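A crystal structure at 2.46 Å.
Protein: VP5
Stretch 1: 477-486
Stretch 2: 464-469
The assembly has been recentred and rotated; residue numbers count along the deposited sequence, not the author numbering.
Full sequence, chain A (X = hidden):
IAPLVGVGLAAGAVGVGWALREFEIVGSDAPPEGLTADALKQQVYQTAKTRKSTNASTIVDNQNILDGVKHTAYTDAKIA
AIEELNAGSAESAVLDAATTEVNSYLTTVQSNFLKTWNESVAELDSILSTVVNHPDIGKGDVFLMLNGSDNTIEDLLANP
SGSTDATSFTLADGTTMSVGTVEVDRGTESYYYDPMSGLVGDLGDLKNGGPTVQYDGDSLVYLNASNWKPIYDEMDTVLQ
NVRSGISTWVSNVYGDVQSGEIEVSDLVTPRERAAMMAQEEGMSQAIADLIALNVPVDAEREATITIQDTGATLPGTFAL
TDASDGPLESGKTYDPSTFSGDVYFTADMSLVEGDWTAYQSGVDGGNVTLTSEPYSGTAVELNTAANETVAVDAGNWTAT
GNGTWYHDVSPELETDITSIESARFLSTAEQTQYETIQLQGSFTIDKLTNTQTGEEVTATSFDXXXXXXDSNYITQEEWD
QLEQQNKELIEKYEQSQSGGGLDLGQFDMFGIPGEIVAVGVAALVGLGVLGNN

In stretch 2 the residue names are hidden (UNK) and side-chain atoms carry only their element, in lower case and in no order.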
ATOM      1  N   GLU A 477     -22.957  25.905  -0.318  1.00 37.94           N
ATOM      2  CA  GLU A 477     -22.820  25.302  -1.647  1.00 38.09           C
ATOM      3  C   GLU A 477     -21.564  24.421  -1.708  1.00 40.87           C
ATOM      4  O   GLU A 477     -21.658  23.260  -2.113  1.00 40.42           O
ATOM      5  CB  GLU A 477     -22.779  26.402  -2.725  1.00 40.65           C
ATOM      6  CG  GLU A 477     -22.870  25.886  -4.155  1.00 55.39           C
ATOM      7  CD  GLU A 477     -22.753  26.914  -5.270  1.00 80.40           C
ATOM      8  OE1 GLU A 477     -22.384  28.079  -4.991  1.00 71.56           O
ATOM      9  OE2 GLU A 477     -23.024  26.544  -6.435  1.00 77.63           O
ATOM     10  N   GLU A 478     -20.411  24.965  -1.247  1.00 36.39           N
ATOM     11  CA  GLU A 478     -19.106  24.295  -1.181  1.00 34.36           C
ATOM     12  C   GLU A 478     -19.182  22.987  -0.389  1.00 36.43           C
ATOM     13  O   GLU A 478     -18.698  21.961  -0.866  1.00 35.91           O
ATOM     14  CB  GLU A 478     -18.060  25.222  -0.538  1.00 35.24           C
ATOM     15  CG  GLU A 478     -17.542  26.319  -1.450  1.00 45.37           C
ATOM     16  CD  GLU A 478     -16.549  27.242  -0.773  1.00 65.52           C
ATOM     17  OE1 GLU A 478     -15.332  26.959  -0.851  1.00 64.94           O
ATOM     18  OE2 GLU A 478     -16.982  28.242  -0.158  1.00 57.41           O
ATOM     19  N   TRP A 479     -19.811  23.028   0.804  1.00 31.87           N
ATOM     20  CA  TRP A 479     -19.977  21.885   1.705  1.00 30.34           C
ATOM     21  C   TRP A 479     -20.962  20.843   1.166  1.00 34.67           C
ATOM     22  O   TRP A 479     -20.731  19.647   1.357  1.00 33.52           O
ATOM     23  CB  TRP A 479     -20.422  22.361   3.085  1.00 28.64           C
ATOM     24  CG  TRP A 479     -19.295  22.903   3.905  1.00 28.47           C
ATOM     25  CD1 TRP A 479     -19.042  24.212   4.186  1.00 31.57           C
ATOM     26  CD2 TRP A 479     -18.243  22.148   4.519  1.00 27.06           C
ATOM     27  NE1 TRP A 479     -17.917  24.320   4.969  1.00 30.27           N
ATOM     28  CE2 TRP A 479     -17.403  23.067   5.185  1.00 30.78           C
ATOM     29  CE3 TRP A 479     -17.931  20.776   4.580  1.00 27.39           C
ATOM     30  CZ2 TRP A 479     -16.272  22.661   5.907  1.00 29.10           C
ATOM     31  CZ3 TRP A 479     -16.820  20.373   5.308  1.00 27.79           C
ATOM     32  CH2 TRP A 479     -16.008  21.308   5.967  1.00 28.29           C
ATOM     33  N   ASP A 480     -22.053  21.296   0.506  1.00 32.70           N
ATOM     34  CA  ASP A 480     -23.071  20.438  -0.110  1.00 33.33           C
ATOM     35  C   ASP A 480     -22.469  19.690  -1.315  1.00 37.35           C
ATOM     36  O   ASP A 480     -22.762  18.507  -1.518  1.00 36.25           O
ATOM     37  CB  ASP A 480     -24.308  21.263  -0.534  1.00 36.40           C
ATOM     38  CG  ASP A 480     -25.163  21.832   0.598  1.00 46.58           C
ATOM     39  OD1 ASP A 480     -24.945  21.443   1.770  1.00 46.27           O
ATOM     40  OD2 ASP A 480     -26.060  22.657   0.309  1.00 54.08           O
ATOM     41  N   GLN A 481     -21.600  20.385  -2.081  1.00 34.45           N
ATOM     42  CA  GLN A 481     -20.893  19.847  -3.244  1.00 34.44           C
ATOM     43  C   GLN A 481     -19.891  18.777  -2.809  1.00 37.51           C
ATOM     44  O   GLN A 481     -19.783  17.755  -3.488  1.00 37.99           O
ATOM     45  CB  GLN A 481     -20.182  20.965  -4.019  1.00 36.30           C
ATOM     46  CG  GLN A 481     -20.041  20.670  -5.512  1.00 60.40           C
ATOM     47  CD  GLN A 481     -19.125  21.621  -6.252  1.00 85.76           C
ATOM     48  OE1 GLN A 481     -18.422  22.457  -5.666  1.00 81.06           O
ATOM     49  NE2 GLN A 481     -19.102  21.501  -7.571  1.00 81.20           N
ATOM     50  N   LEU A 482     -19.180  18.999  -1.670  1.00 31.92           N
ATOM     51  CA  LEU A 482     -18.223  18.041  -1.097  1.00 29.62           C
ATOM     52  C   LEU A 482     -18.963  16.732  -0.811  1.00 33.44           C
ATOM     53  O   LEU A 482     -18.540  15.670  -1.272  1.00 33.22           O
ATOM     54  CB  LEU A 482     -17.572  18.618   0.190  1.00 28.48           C
ATOM     55  CG  LEU A 482     -16.482  17.763   0.886  1.00 30.60           C
ATOM     56  CD1 LEU A 482     -15.354  18.621   1.402  1.00 29.57           C
ATOM     57  CD2 LEU A 482     -17.056  16.952   2.038  1.00 31.25           C
ATOM     58  N   GLU A 483     -20.098  16.844  -0.091  1.00 29.75           N
ATOM     59  CA  GLU A 483     -21.003  15.770   0.305  1.00 29.58           C
ATOM     60  C   GLU A 483     -21.554  15.022  -0.911  1.00 33.64           C
ATOM     61  O   GLU A 483     -21.585  13.791  -0.894  1.00 32.87           O
ATOM     62  CB  GLU A 483     -22.165  16.360   1.128  1.00 31.89           C
ATOM     63  CG  GLU A 483     -23.154  15.339   1.671  1.00 45.02           C
ATOM     64  CD  GLU A 483     -24.368  15.942   2.348  1.00 72.42           C
ATOM     65  OE1 GLU A 483     -24.437  15.903   3.598  1.00 73.25           O
ATOM     66  OE2 GLU A 483     -25.259  16.449   1.627  1.00 69.30           O
ATOM     67  N   GLN A 484     -21.998  15.762  -1.952  1.00 31.22           N
ATOM     68  CA  GLN A 484     -22.594  15.176  -3.150  1.00 32.10           C
ATOM     69  C   GLN A 484     -21.556  14.477  -4.019  1.00 36.14           C
ATOM     70  O   GLN A 484     -21.817  13.347  -4.435  1.00 35.80           O
ATOM     71  CB  GLN A 484     -23.377  16.220  -3.966  1.00 34.88           C
ATOM     72  CG  GLN A 484     -24.356  15.629  -4.997  1.00 51.50           C
ATOM     73  CD  GLN A 484     -25.258  14.524  -4.474  1.00 71.49           C
ATOM     74  OE1 GLN A 484     -25.284  13.410  -5.009  1.00 66.98           O
ATOM     75  NE2 GLN A 484     -26.020  14.800  -3.423  1.00 64.26           N
ATOM     76  N   GLN A 485     -20.383  15.117  -4.268  1.00 32.53           N
ATOM     77  CA  GLN A 485     -19.297  14.541  -5.080  1.00 31.98           C
ATOM     78  C   GLN A 485     -18.799  13.222  -4.493  1.00 36.62           C
ATOM     79  O   GLN A 485     -18.476  12.300  -5.246  1.00 36.54           O
ATOM     80  CB  GLN A 485     -18.124  15.517  -5.227  1.00 32.54           C
ATOM     81  CG  GLN A 485     -18.334  16.576  -6.306  1.00 44.58           C
ATOM     82  CD  GLN A 485     -17.502  17.820  -6.098  1.00 61.90           C
ATOM     83  OE1 GLN A 485     -16.787  17.980  -5.101  1.00 55.28           O
ATOM     84  NE2 GLN A 485     -17.588  18.747  -7.039  1.00 56.00           N
ATOM     85  N   ASN A 486     -18.762  13.130  -3.150  1.00 33.00           N
ATOM     86  CA  ASN A 486     -18.339  11.933  -2.430  1.00 32.18           C
ATOM     87  C   ASN A 486     -19.385  10.826  -2.572  1.00 37.17           C
ATOM     88  O   ASN A 486     -19.023   9.681  -2.850  1.00 35.88           O
ATOM     89  CB  ASN A 486     -18.084  12.261  -0.954  1.00 32.05           C
ATOM     90  CG  ASN A 486     -17.702  11.069  -0.113  1.00 43.94           C
ATOM     91  OD1 ASN A 486     -18.467  10.629   0.753  1.00 36.83           O
ATOM     92  ND2 ASN A 486     -16.519  10.513  -0.356  1.00 31.51           N
ATOM     93  N   UNK A 464     -12.004  15.022  -8.410  1.00 34.05           N
ATOM     94  CA  UNK A 464     -11.768  15.181  -6.984  1.00 32.79           C
ATOM     95  C   UNK A 464     -12.514  16.419  -6.512  1.00 36.28           C
ATOM     96  O   UNK A 464     -12.816  17.300  -7.320  1.00 37.43           O
ATOM     97  o   UNK A 464      -9.705  16.542  -6.960  1.00 42.37           O
ATOM     98  c   UNK A 464     -10.272  15.273  -6.670  1.00 35.41           C
ATOM     99  N   UNK A 465     -12.836  16.476  -5.218  1.00 31.49           N
ATOM    100  CA  UNK A 465     -13.477  17.640  -4.614  1.00 31.31           C
ATOM    101  C   UNK A 465     -12.424  18.721  -4.421  1.00 35.50           C
ATOM    102  O   UNK A 465     -11.231  18.407  -4.367  1.00 34.66           O
ATOM    103  o   UNK A 465     -15.173  16.329  -3.469  1.00 39.65           O
ATOM    104  c   UNK A 465     -14.128  17.270  -3.284  1.00 33.23           C
ATOM    105  N   UNK A 466     -12.851  19.988  -4.347  1.00 33.62           N
ATOM    106  CA  UNK A 466     -11.945  21.119  -4.152  1.00 33.43           C
ATOM    107  C   UNK A 466     -11.153  20.915  -2.853  1.00 36.69           C
ATOM    108  O   UNK A 466     -11.749  20.622  -1.820  1.00 36.42           O
ATOM    109  c   UNK A 466     -11.846  23.665  -4.124  1.00 48.03           C
ATOM    110  o   UNK A 466     -12.392  25.843  -3.347  1.00 68.28           O
ATOM    111  o   UNK A 466     -13.375  25.150  -5.194  1.00 54.66           O
ATOM    112  c   UNK A 466     -12.596  24.977  -4.229  1.00 69.32           C
ATOM    113  c   UNK A 466     -12.728  22.431  -4.125  1.00 35.80           C
ATOM    114  N   UNK A 467      -9.811  20.965  -2.879  1.00 32.94           N
ATOM    115  CA  UNK A 467      -9.055  20.732  -1.643  1.00 32.14           C
ATOM    116  C   UNK A 467      -9.215  21.909  -0.695  1.00 35.77           C
ATOM    117  O   UNK A 467      -9.481  23.011  -1.154  1.00 35.75           O
ATOM    118  c   UNK A 467      -8.895  21.250  -3.992  1.00 34.67           C
ATOM    119  c   UNK A 467      -7.717  20.438  -3.630  1.00 38.13           C
ATOM    120  c   UNK A 467      -7.612  20.579  -2.137  1.00 33.44           C
ATOM    121  N   UNK A 468      -9.093  21.667   0.610  1.00 31.85           N
ATOM    122  CA  UNK A 468      -9.230  22.695   1.631  1.00 31.93           C
ATOM    123  C   UNK A 468      -8.009  23.590   1.715  1.00 37.69           C
ATOM    124  O   UNK A 468      -6.878  23.162   1.474  1.00 36.98           O
ATOM    125  c   UNK A 468     -11.319  20.273   3.000  1.00 35.86           C
ATOM    126  c   UNK A 468     -10.851  21.524   3.190  1.00 34.85           C
ATOM    127  c   UNK A 468      -9.476  22.063   2.995  1.00 31.73           C
ATOM    128  c   UNK A 468     -12.913  21.509   3.808  1.00 36.29           C
ATOM    129  n   UNK A 468     -12.641  20.283   3.370  1.00 36.04           N
ATOM    130  n   UNK A 468     -11.857  22.299   3.723  1.00 37.02           N
ATOM    131  N   UNK A 469      -8.261  24.841   2.089  1.00 36.17           N
ATOM    132  CA  UNK A 469      -7.320  25.940   2.287  1.00 36.86           C
ATOM    133  C   UNK A 469      -7.822  26.715   3.495  1.00 43.14           C
ATOM    134  O   UNK A 469      -8.905  26.420   4.005  1.00 43.19           O
ATOM    135  c   UNK A 469      -6.968  26.063  -0.275  1.00 44.60           C
ATOM    136  c   UNK A 469      -7.232  26.838   1.014  1.00 45.49           C
ATOM    137  o   UNK A 469      -8.402  27.649   0.895  1.00 45.98           O
TER

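Position 464 carries two side-chain atoms, one carbon and then one oxygen, with no branch. Its CA-to-CB bond points away from the helix of stretch 1, and the side chain makes no contact with it. A lone oxygen on CB is a hydroxymethyl group, so the residue is Ser464.

Position 465 has the same composition, one carbon followed by one oxygen, but the opposite setting: its CA-to-CB bond points toward the helix, and its CA lies 5.9 Å from the CA of Leu482. The oxygen sits 2.8 Å from OE1 of Gln485. One carbon and one terminal oxygen again define a serine, Ser465. Its chi1 of -64° (m) places OG where it can donate a hydrogen bond to OE1 of Gln485. The carbonyl oxygen of Leu482 is 4.1 Å from OG of Ser465, too far to compete; it accepts instead from the backbone N of Asn486, with 3.2 Å between O of Leu482 and N of Asn486, within the helix.

Position 466 shows three carbons in a row, the third carrying two oxygens. One of these carboxylate oxygens lies 4.0 Å from OE1 of Glu478. A carboxylate separated from CA by two methylene carbons identifies Glu466, and the oxygen in question is OE2. Both chi1 (-172°) and chi2 (175°) are t, so the chain is extended, and although CA-to-CB points sideways, its end comes nearer to the helix. The two carboxylates are like charges, so the approach offers no salt bridge; OE1 of Glu478 finds a hydrogen bond elsewhere in the structure.

At position 467, three carbons close a ring onto the backbone nitrogen. Its CB points away from the helix, and the ring makes no contact with stretch 1. That closure is unique to proline among the standard residues, hence Pro467.

Position 468 has one carbon leading to a five-membered ring of three carbons and two nitrogens. The ring carbon between the two nitrogens lies 3.8 Å from CH2 of Trp479, and a ring nitrogen lies 3.7 Å from CD1 of Leu482. This is an imidazole, and the residue is His468; the two atoms are CE1 and NE2. The Trp479 atom approaches the imidazole at its edge, near the ring plane. Because the planes of the imidazole and the tryptophan six-membered ring meet at 51°, the pair is oblique.

Position 469 has a CB bearing one oxygen and one carbon, and it is out of reach of the helix. This branched hydroxyl side chain is Thr469.

The contact is small, burying 271 Å² over both sides. Trp479, Leu482 and Gln485 follow one another at intervals of three, and Glu478 lies four before Leu482, so all four fall along one flank of the helix, facing an irregular segment. The one cross-stretch hydrogen bond joins Ser465 to Gln485, while His468 packs against Trp479 and Leu482. Both imidazole nitrogens are hydrogen-bonded elsewhere in the structure, so here the ring contributes packing. Between these sites, Leu482 touches both Ser465 and His468, linking the polar and nonpolar parts.

Stretch 2, residues 464-469: SSEPHT
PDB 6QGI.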